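Local atomic coordinates of O-methyltransferase, putative (Bacillus cereus, PDB entry 3DUW), a protein that probably transfers a methyl group from S-adenosylmethionine to an oxygen of its substrate, and is bound here to the product S-adenosyl-L-homocysteine. Residues F136-A141 with V162-N167; D142-P147 with D181-G186; V200-L205 with G215-V220. All coordinates share one frame; numbering follows the deposited sequence.

From the N terminus, the chain first runs through 136-141 and 142-147, successive pieces that take up different partners. Interaction 1 closes the loop made by helix 146-155, bringing 162-167 back beside 136-141 as the next strand of the sheet. Interaction 2 opens inside that loop and closes beyond it, at 181-186, so the two contacts cross; Lys143 touches both sites, and both border the bound cofactor product. Interaction 3 follows in series, a short hairpin closure of 200-205 with 215-220. It joins interaction 1 through the sheet, where strand 214-221 lies beside strand 162-166, whereas interaction 2 ties together helices 146-155 and 182-196 at their N-terminal ends.

Interaction 1: residues F136-A141 with V162-N167; sequences FIFIDA and VIIGDN. With SAH (S-adenosyl-L-homocysteine), chain C.
Ile139 O is held by two donors: Asp166 N reaches it at 3.2 Å, nearly along the C=O axis, and a water donates to it at 2.9 Å. The same water donates to Asp166 O, bridging the two backbones between Ile139 and Asp166. Upstream the bonds are tighter, as between Ile164 N and Ile137 O at 2.8 Å. With axes 12° apart, these are neighbouring parallel strands of a beta-alpha-beta unit in the Rossmann-like methyltransferase fold. Phe136, Phe138 and Ile164 share one face, where helix 44-57 packs on Phe136 and Ile164; Ile137, Ile139 and Ile163 face helix 146-155. Phe138, its CG anti to the backbone N (chi1 -178°), crosses Ile164 obliquely, CD1 lying 3.7 Å from Ile164 CG2. On the other face Ile139 CD1 runs alongside Ile163 CG2 at 3.9 Å. Beyond the strand, the two oxygens of Asp140 have different partners. OD2 accepts from the amino N of S-adenosyl-L-homocysteine in a very short 2.3 Å hydrogen bond. OD1 sits 3.4 Å from Asp166 OD2, a like-charged pair whose carboxylate planes are 60° apart; the salt bridge from Lys143 NZ to Asp140 OD1 probably eases the repulsion.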
loop_
_atom_site.group_PDB
_atom_site.type_symbol
_atom_site.label_atom_id
_atom_site.label_comp_id
_atom_site.label_asym_id
_atom_site.label_seq_id
_atom_site.Cartn_x
_atom_site.Cartn_y
_atom_site.Cartn_z
ATOM N N PHE A 136 7.054 -2.936 -12.806
ATOM C CA PHE A 136 5.829 -2.943 -12.010
ATOM C C PHE A 136 4.822 -3.828 -12.737
ATOM O O PHE A 136 4.555 -3.628 -13.921
ATOM C CB PHE A 136 5.315 -1.504 -11.886
ATOM C CG PHE A 136 4.222 -1.320 -10.875
ATOM C CD1 PHE A 136 2.923 -1.743 -11.142
ATOM C CD2 PHE A 136 4.485 -0.697 -9.662
ATOM C CE1 PHE A 136 1.902 -1.542 -10.214
ATOM C CE2 PHE A 136 3.471 -0.493 -8.729
ATOM C CZ PHE A 136 2.177 -0.917 -9.007
ATOM N N ILE A 137 4.265 -4.805 -12.029
ATOM C CA ILE A 137 3.316 -5.738 -12.628
ATOM C C ILE A 137 2.031 -5.824 -11.806
ATOM O O ILE A 137 2.068 -6.097 -10.601
ATOM C CB ILE A 137 3.958 -7.140 -12.748
ATOM C CG1 ILE A 137 5.276 -7.030 -13.526
ATOM C CG2 ILE A 137 3.006 -8.105 -13.437
ATOM C CD1 ILE A 137 6.074 -8.310 -13.584
ATOM N N PHE A 138 0.900 -5.581 -12.463
ATOM C CA PHE A 138 -0.406 -5.614 -11.812
ATOM C C PHE A 138 -1.183 -6.809 -12.345
ATOM O O PHE A 138 -1.516 -6.862 -13.529
ATOM C CB PHE A 138 -1.163 -4.307 -12.095
ATOM C CG PHE A 138 -2.510 -4.212 -11.419
ATOM C CD1 PHE A 138 -2.668 -4.585 -10.088
ATOM C CD2 PHE A 138 -3.614 -3.718 -12.108
ATOM C CE1 PHE A 138 -3.910 -4.467 -9.453
ATOM C CE2 PHE A 138 -4.854 -3.596 -11.482
ATOM C CZ PHE A 138 -5.001 -3.972 -10.152
ATOM N N ILE A 139 -1.443 -7.775 -11.470
ATOM C CA ILE A 139 -2.172 -8.982 -11.840
ATOM C C ILE A 139 -3.622 -8.801 -11.414
ATOM O O ILE A 139 -3.940 -8.825 -10.221
ATOM C CB ILE A 139 -1.556 -10.217 -11.158
ATOM C CG1 ILE A 139 -0.065 -10.295 -11.498
ATOM C CG2 ILE A 139 -2.271 -11.474 -11.622
ATOM C CD1 ILE A 139 0.674 -11.440 -10.831
ATOM N N ASP A 140 -4.499 -8.628 -12.398
ATOM C CA ASP A 140 -5.908 -8.376 -12.124
ATOM C C ASP A 140 -6.830 -8.918 -13.215
ATOM O O ASP A 140 -7.700 -8.203 -13.715
ATOM C CB ASP A 140 -6.107 -6.863 -11.966
ATOM C CG ASP A 140 -7.449 -6.499 -11.376
ATOM O OD1 ASP A 140 -7.994 -7.289 -10.584
ATOM O OD2 ASP A 140 -7.951 -5.399 -11.690
ATOM N N ALA A 141 -6.645 -10.186 -13.568
ATOM C CA ALA A 141 -7.464 -10.813 -14.598
ATOM C C ALA A 141 -8.268 -11.966 -14.000
ATOM O O ALA A 141 -8.993 -11.778 -13.021
ATOM C CB ALA A 141 -6.569 -11.308 -15.734
ATOM N N VAL A 162 8.083 -4.615 -8.644
ATOM C CA VAL A 162 6.962 -4.649 -7.716
ATOM C C VAL A 162 5.816 -5.400 -8.386
ATOM O O VAL A 162 5.523 -5.174 -9.560
ATOM C CB VAL A 162 6.477 -3.225 -7.368
ATOM C CG1 VAL A 162 5.189 -3.291 -6.548
ATOM C CG2 VAL A 162 7.556 -2.484 -6.599
ATOM N N ILE A 163 5.192 -6.308 -7.645
ATOM C CA ILE A 163 4.061 -7.071 -8.158
ATOM C C ILE A 163 2.872 -6.850 -7.235
ATOM O O ILE A 163 2.976 -7.043 -6.021
ATOM C CB ILE A 163 4.361 -8.589 -8.200
ATOM C CG1 ILE A 163 5.547 -8.868 -9.126
ATOM C CG2 ILE A 163 3.125 -9.351 -8.673
ATOM C CD1 ILE A 163 6.049 -10.304 -9.074
ATOM N N ILE A 164 1.752 -6.416 -7.803
ATOM C CA ILE A 164 0.537 -6.214 -7.029
ATOM C C ILE A 164 -0.487 -7.203 -7.554
ATOM O O ILE A 164 -0.725 -7.265 -8.764
ATOM C CB ILE A 164 -0.054 -4.800 -7.215
ATOM C CG1 ILE A 164 0.885 -3.748 -6.618
ATOM C CG2 ILE A 164 -1.433 -4.726 -6.559
ATOM C CD1 ILE A 164 1.013 -3.818 -5.108
ATOM N N GLY A 165 -1.065 -7.993 -6.652
ATOM C CA GLY A 165 -2.093 -8.947 -7.031
ATOM C C GLY A 165 -3.378 -8.499 -6.361
ATOM O O GLY A 165 -3.459 -8.477 -5.135
ATOM N N ASP A 166 -4.379 -8.132 -7.151
ATOM C CA ASP A 166 -5.649 -7.662 -6.612
ATOM C C ASP A 166 -6.625 -8.803 -6.343
ATOM O O ASP A 166 -6.480 -9.908 -6.883
ATOM C CB ASP A 166 -6.278 -6.675 -7.607
ATOM C CG ASP A 166 -7.416 -5.856 -7.007
ATOM O OD1 ASP A 166 -7.411 -5.620 -5.779
ATOM O OD2 ASP A 166 -8.303 -5.418 -7.779
ATOM N N ASN A 167 -7.607 -8.522 -5.488
ATOM C CA ASN A 167 -8.676 -9.459 -5.167
ATOM C C ASN A 167 -8.192 -10.802 -4.634
ATOM O O ASN A 167 -8.609 -11.861 -5.114
ATOM C CB ASN A 167 -9.539 -9.665 -6.415
ATOM C CG ASN A 167 -9.900 -8.351 -7.089
ATOM O OD1 ASN A 167 -9.518 -8.100 -8.234
ATOM N ND2 ASN A 167 -10.627 -7.500 -6.374
HETATM N N SAH C . -7.857 -4.134 -13.631
HETATM C CA SAH C . -9.017 -3.580 -14.422
HETATM C CB SAH C . -10.151 -4.550 -14.441
HETATM C CG SAH C . -9.909 -5.908 -15.056
HETATM S SD SAH C . -11.346 -7.000 -14.675
HETATM C C SAH C . -9.503 -2.277 -13.704
HETATM O O SAH C . -8.969 -1.953 -12.639
HETATM O OXT SAH C . -10.438 -1.616 -14.283
HETATM C "C5'" SAH C . -10.675 -8.536 -15.168
HETATM C "C4'" SAH C . -10.395 -8.578 -16.748
HETATM O "O4'" SAH C . -9.847 -9.886 -16.898
HETATM C "C3'" SAH C . -11.616 -8.589 -17.656
HETATM O "O3'" SAH C . -11.605 -7.499 -18.581
HETATM C "C2'" SAH C . -11.529 -10.014 -18.335
HETATM O "O2'" SAH C . -12.090 -10.043 -19.639
HETATM C "C1'" SAH C . -10.040 -10.291 -18.287
HETATM N N9 SAH C . -9.648 -11.566 -18.431
HETATM C C8 SAH C . -10.176 -12.769 -17.993
HETATM N N7 SAH C . -9.504 -13.823 -18.332
HETATM C C5 SAH C . -8.407 -13.315 -19.071
HETATM C C6 SAH C . -7.304 -13.987 -19.714
HETATM N N6 SAH C . -7.134 -15.316 -19.709
HETATM N N1 SAH C . -6.412 -13.160 -20.348
HETATM C C2 SAH C . -6.544 -11.801 -20.380
HETATM N N3 SAH C . -7.584 -11.123 -19.779
HETATM C C4 SAH C . -8.475 -11.941 -19.146
HETATM O O HOH W 1 -4.495 -10.974 -8.412
#

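Interaction 2: residues D142-P147 with D181-G186. With SAH (S-adenosyl-L-homocysteine), chain C.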
loop_
_atom_site.group_PDB
_atom_site.type_symbol
_atom_site.label_atom_id
_atom_site.label_comp_id
_atom_site.label_asym_id
_atom_site.label_seq_id
_atom_site.Cartn_x
_atom_site.Cartn_y
_atom_site.Cartn_z
ATOM N N ASP A 142 -8.163 -13.150 -14.601
ATOM C CA ASP A 142 -8.864 -14.321 -14.085
ATOM C C ASP A 142 -7.965 -14.892 -12.998
ATOM O O ASP A 142 -6.892 -15.419 -13.273
ATOM C CB ASP A 142 -9.127 -15.339 -15.207
ATOM C CG ASP A 142 -7.885 -15.684 -16.006
ATOM O OD1 ASP A 142 -7.081 -14.778 -16.319
ATOM O OD2 ASP A 142 -7.727 -16.877 -16.350
ATOM N N LYS A 143 -8.409 -14.756 -11.754
ATOM C CA LYS A 143 -7.615 -15.192 -10.620
ATOM C C LYS A 143 -7.299 -16.683 -10.577
ATOM O O LYS A 143 -6.349 -17.093 -9.910
ATOM C CB LYS A 143 -8.279 -14.725 -9.320
ATOM C CG LYS A 143 -8.649 -13.229 -9.321
ATOM C CD LYS A 143 -7.500 -12.348 -9.811
ATOM C CE LYS A 143 -7.791 -10.845 -9.673
ATOM N NZ LYS A 143 -8.856 -10.291 -10.567
ATOM N N GLN A 144 -8.067 -17.504 -11.289
ATOM C CA GLN A 144 -7.757 -18.928 -11.291
ATOM C C GLN A 144 -6.384 -19.158 -11.922
ATOM O O GLN A 144 -5.741 -20.174 -11.665
ATOM C CB GLN A 144 -8.820 -19.753 -12.035
ATOM C CG GLN A 144 -9.386 -19.147 -13.296
ATOM C CD GLN A 144 -10.594 -18.272 -13.021
ATOM O OE1 GLN A 144 -10.460 -17.137 -12.578
ATOM N NE2 GLN A 144 -11.785 -18.806 -13.276
ATOM N N ASN A 145 -5.921 -18.201 -12.722
ATOM C CA ASN A 145 -4.623 -18.320 -13.382
ATOM C C ASN A 145 -3.492 -17.552 -12.705
ATOM O O ASN A 145 -2.403 -17.426 -13.268
ATOM C CB ASN A 145 -4.733 -17.880 -14.845
ATOM C CG ASN A 145 -4.974 -19.046 -15.787
ATOM O OD1 ASN A 145 -5.702 -18.922 -16.774
ATOM N ND2 ASN A 145 -4.350 -20.181 -15.493
ATOM N N ASN A 146 -3.733 -17.045 -11.502
ATOM C CA ASN A 146 -2.692 -16.308 -10.801
ATOM C C ASN A 146 -1.382 -17.078 -10.647
ATOM O O ASN A 146 -0.309 -16.484 -10.713
ATOM C CB ASN A 146 -3.197 -15.838 -9.438
ATOM C CG ASN A 146 -3.791 -14.447 -9.500
ATOM O OD1 ASN A 146 -4.428 -14.077 -10.485
ATOM N ND2 ASN A 146 -3.586 -13.667 -8.445
ATOM N N PRO A 147 -1.442 -18.407 -10.438
ATOM C CA PRO A 147 -0.177 -19.140 -10.302
ATOM C C PRO A 147 0.696 -18.965 -11.546
ATOM O O PRO A 147 1.884 -18.654 -11.452
ATOM C CB PRO A 147 -0.634 -20.584 -10.125
ATOM C CG PRO A 147 -1.929 -20.432 -9.402
ATOM C CD PRO A 147 -2.589 -19.282 -10.133
ATOM N N ASP A 181 -14.861 -22.551 -5.370
ATOM C CA ASP A 181 -14.643 -21.417 -6.268
ATOM C C ASP A 181 -13.231 -21.502 -6.854
ATOM O O ASP A 181 -12.244 -21.372 -6.131
ATOM C CB ASP A 181 -14.800 -20.106 -5.490
ATOM C CG ASP A 181 -14.861 -18.890 -6.392
ATOM O OD1 ASP A 181 -14.237 -18.906 -7.471
ATOM O OD2 ASP A 181 -15.526 -17.900 -6.011
ATOM N N PRO A 182 -13.114 -21.710 -8.176
ATOM C CA PRO A 182 -11.789 -21.803 -8.796
ATOM C C PRO A 182 -10.928 -20.552 -8.607
ATOM O O PRO A 182 -9.699 -20.622 -8.660
ATOM C CB PRO A 182 -12.115 -22.088 -10.262
ATOM C CG PRO A 182 -13.433 -21.401 -10.454
ATOM C CD PRO A 182 -14.176 -21.783 -9.194
ATOM N N ARG A 183 -11.574 -19.411 -8.387
ATOM C CA ARG A 183 -10.851 -18.161 -8.175
ATOM C C ARG A 183 -10.202 -18.174 -6.793
ATOM O O ARG A 183 -9.089 -17.670 -6.608
ATOM C CB ARG A 183 -11.811 -16.979 -8.312
ATOM C CG ARG A 183 -12.402 -16.862 -9.709
ATOM C CD ARG A 183 -13.540 -15.867 -9.754
ATOM N NE ARG A 183 -14.645 -16.288 -8.900
ATOM C CZ ARG A 183 -15.797 -15.636 -8.794
ATOM N NH1 ARG A 183 -16.000 -14.526 -9.491
ATOM N NH2 ARG A 183 -16.744 -16.094 -7.987
ATOM N N VAL A 184 -10.900 -18.755 -5.820
ATOM C CA VAL A 184 -10.370 -18.857 -4.465
ATOM C C VAL A 184 -9.191 -19.832 -4.466
ATOM O O VAL A 184 -8.158 -19.575 -3.851
ATOM C CB VAL A 184 -11.451 -19.355 -3.471
ATOM C CG1 VAL A 184 -10.819 -19.670 -2.123
ATOM C CG2 VAL A 184 -12.527 -18.290 -3.302
ATOM N N GLN A 185 -9.340 -20.958 -5.156
ATOM C CA GLN A 185 -8.253 -21.927 -5.214
ATOM C C GLN A 185 -7.050 -21.307 -5.924
ATOM O O GLN A 185 -5.912 -21.485 -5.496
ATOM C CB GLN A 185 -8.709 -23.207 -5.925
ATOM C CG GLN A 185 -9.818 -23.952 -5.180
ATOM C CD GLN A 185 -9.386 -24.456 -3.809
ATOM O OE1 GLN A 185 -10.221 -24.775 -2.961
ATOM N NE2 GLN A 185 -8.080 -24.540 -3.590
ATOM N N GLY A 186 -7.307 -20.562 -6.996
ATOM C CA GLY A 186 -6.225 -19.917 -7.720
ATOM C C GLY A 186 -5.443 -18.955 -6.840
ATOM O O GLY A 186 -4.214 -18.908 -6.905
HETATM N N SAH C . -7.857 -4.134 -13.631
HETATM C CA SAH C . -9.017 -3.580 -14.422
HETATM C CB SAH C . -10.151 -4.550 -14.441
HETATM C CG SAH C . -9.909 -5.908 -15.056
HETATM S SD SAH C . -11.346 -7.000 -14.675
HETATM C C SAH C . -9.503 -2.277 -13.704
HETATM O O SAH C . -8.969 -1.953 -12.639
HETATM O OXT SAH C . -10.438 -1.616 -14.283
HETATM C "C5'" SAH C . -10.675 -8.536 -15.168
HETATM C "C4'" SAH C . -10.395 -8.578 -16.748
HETATM O "O4'" SAH C . -9.847 -9.886 -16.898
HETATM C "C3'" SAH C . -11.616 -8.589 -17.656
HETATM O "O3'" SAH C . -11.605 -7.499 -18.581
HETATM C "C2'" SAH C . -11.529 -10.014 -18.335
HETATM O "O2'" SAH C . -12.090 -10.043 -19.639
HETATM C "C1'" SAH C . -10.040 -10.291 -18.287
HETATM N N9 SAH C . -9.648 -11.566 -18.431
HETATM C C8 SAH C . -10.176 -12.769 -17.993
HETATM N N7 SAH C . -9.504 -13.823 -18.332
HETATM C C5 SAH C . -8.407 -13.315 -19.071
HETATM C C6 SAH C . -7.304 -13.987 -19.714
HETATM N N6 SAH C . -7.134 -15.316 -19.709
HETATM N N1 SAH C . -6.412 -13.160 -20.348
HETATM C C2 SAH C . -6.544 -11.801 -20.380
HETATM N N3 SAH C . -7.584 -11.123 -19.779
HETATM C C4 SAH C . -8.475 -11.941 -19.146
#
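Backbone meets backbone at Gly186, whose CA lies 4.0 Å from Gln144 CA, the nearest CA pair of the two segments. Gly186 CA also makes a CA-H...O contact with Lys143 O at 3.6 Å. Gly186 has no side chain, and this lets the two backbones come so near. Farther along 142-147, Pro147 CD rests 3.6 Å from Gly186 O.

Side-chain van der Waals contact centres on Gln144. Its CG takes the crowded position between backbone N and carbonyl carbon (chi1 39°), and the chain then bends sharply at chi2 (-89°). This lays the amide alongside Arg183, with Gln144 OE1 3.5 Å from Arg183 CG, while Gln144 CB lies against the backbone carbonyl of Pro182.

No hydrogen bond crosses the contact; the salt bridge lies within 181-186. Asp181 N-caps helix 182-196: its OD1 accepts from Arg183 N at 2.9 Å, met from above the carboxylate plane. The same OD1 takes Arg183 NE on its syn lone pair at 3.0 Å, in a nearly straight bond of 173°. Arg183 NH2 grips the syn side of Asp181 OD2 at 2.9 Å, completing a two-pronged, side-on salt bridge that fixes the guanidinium. Lys143 instead turns its amine away, to Asp140 OD1 and Ala141 O.

Toward the ligand, Asp142 OD1 is hydrogen-bonded to Tyr149 OH and lies 3.3 Å from N7 of S-adenosyl-L-homocysteine. Glycine-mediated close packing thus joins two helix starts beside the adenine end of a Rossmann-like cofactor site.

Interaction 3: residues V200-L205 with G215-V220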
loop_
_atom_site.group_PDB
_atom_site.type_symbol
_atom_site.label_atom_id
_atom_site.label_comp_id
_atom_site.label_asym_id
_atom_site.label_seq_id
_atom_site.Cartn_x
_atom_site.Cartn_y
_atom_site.Cartn_z
ATOM N N VAL A 200 11.135 -13.787 -4.033
ATOM C CA VAL A 200 10.016 -12.869 -3.828
ATOM C C VAL A 200 9.571 -12.782 -2.370
ATOM O O VAL A 200 9.337 -13.803 -1.721
ATOM C CB VAL A 200 8.794 -13.287 -4.686
ATOM C CG1 VAL A 200 7.641 -12.314 -4.476
ATOM C CG2 VAL A 200 9.179 -13.335 -6.154
ATOM N N SER A 201 9.464 -11.557 -1.863
ATOM C CA SER A 201 9.022 -11.307 -0.494
ATOM C C SER A 201 7.722 -10.522 -0.610
ATOM O O SER A 201 7.642 -9.554 -1.368
ATOM C CB SER A 201 10.068 -10.493 0.271
ATOM O OG SER A 201 10.303 -9.245 -0.352
ATOM N N ALA A 202 6.705 -10.925 0.143
ATOM C CA ALA A 202 5.417 -10.260 0.037
ATOM C C ALA A 202 4.622 -10.163 1.321
ATOM O O ALA A 202 4.928 -10.799 2.330
ATOM C CB ALA A 202 4.568 -10.981 -1.017
ATOM N N THR A 203 3.591 -9.334 1.253
ATOM C CA THR A 203 2.642 -9.179 2.335
ATOM C C THR A 203 1.291 -9.021 1.653
ATOM O O THR A 203 1.207 -8.919 0.425
ATOM C CB THR A 203 2.910 -7.937 3.217
ATOM O OG1 THR A 203 2.060 -8.011 4.371
ATOM C CG2 THR A 203 2.620 -6.639 2.462
ATOM N N ALA A 204 0.232 -9.034 2.447
ATOM C CA ALA A 204 -1.105 -8.830 1.912
ATOM C C ALA A 204 -1.908 -8.043 2.928
ATOM O O ALA A 204 -1.822 -8.301 4.131
ATOM C CB ALA A 204 -1.797 -10.165 1.630
ATOM N N LEU A 205 -2.661 -7.063 2.448
ATOM C CA LEU A 205 -3.516 -6.273 3.319
ATOM C C LEU A 205 -4.957 -6.541 2.915
ATOM O O LEU A 205 -5.272 -6.643 1.727
ATOM C CB LEU A 205 -3.223 -4.771 3.191
ATOM C CG LEU A 205 -1.846 -4.267 3.634
ATOM C CD1 LEU A 205 -1.794 -2.746 3.509
ATOM C CD2 LEU A 205 -1.571 -4.691 5.072
ATOM N N GLY A 215 -8.918 -7.560 -0.740
ATOM C CA GLY A 215 -7.553 -7.286 -0.337
ATOM C C GLY A 215 -6.567 -7.476 -1.470
ATOM O O GLY A 215 -6.926 -7.939 -2.550
ATOM N N PHE A 216 -5.312 -7.131 -1.213
ATOM C CA PHE A 216 -4.279 -7.252 -2.226
ATOM C C PHE A 216 -2.941 -7.708 -1.676
ATOM O O PHE A 216 -2.638 -7.544 -0.487
ATOM C CB PHE A 216 -4.072 -5.914 -2.949
ATOM C CG PHE A 216 -3.451 -4.845 -2.085
ATOM C CD1 PHE A 216 -4.214 -4.148 -1.149
ATOM C CD2 PHE A 216 -2.096 -4.544 -2.199
ATOM C CE1 PHE A 216 -3.636 -3.166 -0.339
ATOM C CE2 PHE A 216 -1.509 -3.566 -1.397
ATOM C CZ PHE A 216 -2.282 -2.876 -0.466
ATOM N N ILE A 217 -2.154 -8.297 -2.565
ATOM C CA ILE A 217 -0.812 -8.742 -2.245
ATOM C C ILE A 217 0.153 -7.741 -2.878
ATOM O O ILE A 217 -0.078 -7.248 -3.985
ATOM C CB ILE A 217 -0.528 -10.148 -2.836
ATOM C CG1 ILE A 217 -1.027 -11.229 -1.872
ATOM C CG2 ILE A 217 0.966 -10.313 -3.127
ATOM C CD1 ILE A 217 -1.077 -12.622 -2.479
HETATM N N MSE A 218 1.204 -7.405 -2.143
HETATM C CA MSE A 218 2.246 -6.525 -2.654
HETATM C C MSE A 218 3.525 -7.314 -2.439
HETATM O O MSE A 218 3.856 -7.688 -1.312
HETATM C CB MSE A 218 2.306 -5.189 -1.906
HETATM C CG MSE A 218 3.391 -4.262 -2.453
HETATM SE SE MSE A 218 3.298 -2.445 -1.801
HETATM C CE MSE A 218 4.288 -2.685 -0.160
ATOM N N ALA A 219 4.223 -7.588 -3.535
ATOM C CA ALA A 219 5.453 -8.358 -3.496
ATOM C C ALA A 219 6.582 -7.625 -4.190
ATOM O O ALA A 219 6.357 -6.815 -5.091
ATOM C CB ALA A 219 5.232 -9.709 -4.164
ATOM N N VAL A 220 7.803 -7.915 -3.760
ATOM C CA VAL A 220 8.979 -7.306 -4.353
ATOM C C VAL A 220 9.955 -8.410 -4.729
ATOM O O VAL A 220 10.216 -9.319 -3.936
ATOM C CB VAL A 220 9.670 -6.326 -3.379
ATOM C CG1 VAL A 220 10.929 -5.757 -4.017
ATOM C CG2 VAL A 220 8.719 -5.200 -3.011
HETATM O O HOH W 2 12.389 -9.988 -2.332
#
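Six backbone hydrogen bonds hold these strands together, in three hydrogen-bonded pairs: Ser201 with Val220, Thr203 with Met218, and Leu205 with Phe216. The shortest runs from Val220 N to Ser201 O at 2.9 Å, nearly along the C=O axis. Val220 O is held by Ser201 N at 3.1 Å and also accepts from a water at 2.8 Å, which in turn is hydrogen-bonded to Ser201 OG. In the middle, Met218 N meets Thr203 O at 3.0 Å from 26° above the carbonyl plane, whereas Leu205 N approaches Phe216 O close to its axis. Thr203 OG1 turns to another subunit, where Thr45 O is its hydrogen-bond partner.

The strand directions differ by 158°, as expected of a twisted antiparallel hairpin. It completes the 3-2-1-4-5-7-6 strand order of the class I methyltransferase sheet: strand 214-221 is inserted antiparallel beside strand 162-166, and strand 200-209 lies at the edge within the chain.

Packing differs between the two faces. On the face toward helix 182-196 the non-hydrogen-bonded pairs carry mostly alanines, and Ala202 CB meets Ala219 CB at 3.5 Å, tighter than usual van der Waals contact. Ala204 CB lies against Ile217 CG1 at 3.7 Å. On the opposite face, the Phe216 ring leaves through the crowded position (chi1 69°) and runs alongside Leu205, its CE1 3.9 Å from Leu205 CB. There Leu205 and the selenomethionine Met218 both pack on Phe49 of the second subunit, while the Phe216 ring meets Phe49 of its own chain.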